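Local atomic coordinates of coenzyme A transferase (Yersinia pestis, PDB entry 3QLI), a protein that probably transfers coenzyme A between carboxylic acids, as a member of the acetyl-CoA hydrolase/transferase family related to 4-hydroxybutyrate CoA transferases. Residues C237-V242 with I261-L266. Numbering follows the deposited sequence.
Sequences CLQMGV and IHTEVL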
loop_
_atom_site.group_PDB
_atom_site.type_symbol
_atom_site.label_atom_id
_atom_site.label_comp_id
_atom_site.label_asym_id
_atom_site.label_seq_id
_atom_site.Cartn_x
_atom_site.Cartn_y
_atom_site.Cartn_z
ATOM N N CYS A 237 19.186 10.047 -2.764
ATOM C CA CYS A 237 19.401 8.682 -2.315
ATOM C C CYS A 237 18.617 7.756 -3.249
ATOM O O CYS A 237 17.389 7.693 -3.187
ATOM C CB CYS A 237 18.918 8.536 -0.873
ATOM S SG CYS A 237 19.248 6.924 -0.134
ATOM N N LEU A 238 19.342 7.028 -4.090
ATOM C CA LEU A 238 18.766 6.345 -5.248
ATOM C C LEU A 238 18.253 4.932 -4.987
ATOM O O LEU A 238 18.891 4.138 -4.286
ATOM C CB LEU A 238 19.814 6.246 -6.347
ATOM C CG LEU A 238 20.429 7.538 -6.881
ATOM C CD1 LEU A 238 21.505 7.189 -7.897
ATOM C CD2 LEU A 238 19.340 8.396 -7.503
ATOM N N GLN A 239 17.098 4.634 -5.571
ATOM C CA GLN A 239 16.697 3.246 -5.832
ATOM C C GLN A 239 16.403 3.147 -7.320
ATOM O O GLN A 239 15.770 4.044 -7.879
ATOM C CB GLN A 239 15.457 2.847 -5.039
ATOM C CG GLN A 239 14.884 1.482 -5.470
ATOM C CD GLN A 239 13.749 1.612 -6.478
ATOM O OE1 GLN A 239 13.073 2.643 -6.536
ATOM N NE2 GLN A 239 13.539 0.562 -7.283
ATOM N N MET A 240 16.878 2.088 -7.975
ATOM C CA MET A 240 16.415 1.832 -9.333
ATOM C C MET A 240 16.448 0.359 -9.716
ATOM O O MET A 240 17.079 -0.443 -9.043
ATOM C CB MET A 240 17.167 2.676 -10.361
ATOM C CG MET A 240 18.652 2.437 -10.429
ATOM S SD MET A 240 19.369 3.636 -11.602
ATOM C CE MET A 240 19.243 5.162 -10.683
ATOM N N GLY A 241 15.757 0.025 -10.803
ATOM C CA GLY A 241 15.708 -1.339 -11.306
ATOM C C GLY A 241 16.876 -1.663 -12.224
ATOM O O GLY A 241 17.912 -0.991 -12.210
ATOM N N VAL A 242 16.702 -2.700 -13.035
ATOM C CA VAL A 242 17.733 -3.140 -13.966
ATOM C C VAL A 242 17.302 -2.802 -15.397
ATOM O O VAL A 242 16.123 -2.563 -15.651
ATOM C CB VAL A 242 17.969 -4.663 -13.858
ATOM C CG1 VAL A 242 18.578 -5.022 -12.510
ATOM C CG2 VAL A 242 16.656 -5.412 -14.066
ATOM N N ILE A 261 22.849 5.366 -1.987
ATOM C CA ILE A 261 22.105 4.243 -2.546
ATOM C C ILE A 261 21.339 3.512 -1.451
ATOM O O ILE A 261 21.913 3.125 -0.434
ATOM C CB ILE A 261 23.039 3.225 -3.249
ATOM C CG1 ILE A 261 23.604 3.806 -4.553
ATOM C CG2 ILE A 261 22.290 1.909 -3.545
ATOM C CD1 ILE A 261 24.648 2.912 -5.205
ATOM N N HIS A 262 20.036 3.361 -1.657
ATOM C CA HIS A 262 19.211 2.453 -0.861
ATOM C C HIS A 262 18.189 1.887 -1.827
ATOM O O HIS A 262 17.154 2.516 -2.116
ATOM C CB HIS A 262 18.518 3.195 0.289
ATOM C CG HIS A 262 17.631 2.321 1.125
ATOM N ND1 HIS A 262 17.947 1.948 2.415
ATOM C CD2 HIS A 262 16.439 1.737 0.847
ATOM C CE1 HIS A 262 16.982 1.183 2.899
ATOM N NE2 HIS A 262 16.049 1.049 1.969
ATOM N N THR A 263 18.495 0.703 -2.343
ATOM C CA THR A 263 17.796 0.177 -3.494
ATOM C C THR A 263 17.369 -1.251 -3.187
ATOM O O THR A 263 17.957 -1.903 -2.321
ATOM C CB THR A 263 18.726 0.224 -4.718
ATOM O OG1 THR A 263 17.989 -0.109 -5.903
ATOM C CG2 THR A 263 19.930 -0.729 -4.531
ATOM N N GLU A 264 16.330 -1.732 -3.862
ATOM C CA GLU A 264 15.973 -3.142 -3.716
ATOM C C GLU A 264 16.996 -3.991 -4.459
ATOM O O GLU A 264 17.700 -4.796 -3.852
ATOM C CB GLU A 264 14.570 -3.415 -4.244
ATOM C CG GLU A 264 14.117 -4.878 -4.066
ATOM C CD GLU A 264 12.879 -5.184 -4.896
ATOM O OE1 GLU A 264 11.838 -4.534 -4.674
ATOM O OE2 GLU A 264 12.960 -6.062 -5.779
ATOM N N VAL A 265 17.083 -3.806 -5.772
ATOM C CA VAL A 265 18.090 -4.513 -6.559
ATOM C C VAL A 265 19.304 -3.620 -6.857
ATOM O O VAL A 265 19.164 -2.458 -7.272
ATOM C CB VAL A 265 17.515 -5.065 -7.898
ATOM C CG1 VAL A 265 17.128 -3.935 -8.806
ATOM C CG2 VAL A 265 18.542 -5.955 -8.612
ATOM N N LEU A 266 20.494 -4.170 -6.642
ATOM C CA LEU A 266 21.730 -3.482 -7.023
ATOM C C LEU A 266 22.088 -3.899 -8.449
ATOM O O LEU A 266 22.177 -5.098 -8.747
ATOM C CB LEU A 266 22.874 -3.828 -6.078
ATOM C CG LEU A 266 24.209 -3.089 -6.265
ATOM C CD1 LEU A 266 24.047 -1.593 -5.977
ATOM C CD2 LEU A 266 25.281 -3.684 -5.339
HETATM O O HOH W 1 16.437 5.212 -1.635
HETATM O O HOH W 2 15.530 -1.773 -7.087
#
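Gln-239 and Thr-263 meet where strand 237-240 and the chain after the short edge strand 260-261 stop pairing, a worked example of side chains and water taking over from backbone pairing. The direct pairing is brief: Leu-238 forms a parallel bridge with Ile-261, and His-262 N donates to Leu-238 O at 3.0 Å. Gln-239 then carries the contact onward. Its CB lies 3.4 Å from His-262 O. With CG anti to the backbone N (chi1 171°), the side chain crosses that of Thr-263 at about a right angle, CG coming 3.5 Å from Thr-263 OG1. A bend at chi2 (-96°) sends CD and its amide on, OE1 to Ser-334 and NE2 to both Asn-336 and a water, the latter 3.1 Å from NE2. That water gives a hydrogen to Met-240 O and accepts from Val-265 N, spanning the gap between the diverging segments. Thr-263 OG1 stands in for a backbone acceptor, taking Met-240 N at 3.2 Å while donating to Val-265 O at 3.0 Å. Farther along, Val-265 turns toward 237-242, and its CG2 meets CG1 of Val-242 at 4.0 Å. Glu-264, to which coenzyme A is seen covalently attached in this protein, lies in the loop before strand 265-266, its OE1 held by Asn-321. Beside it, one hydroxyl that both accepts and donates and one three-way water give partners to N and O of Met-240 and Val-265.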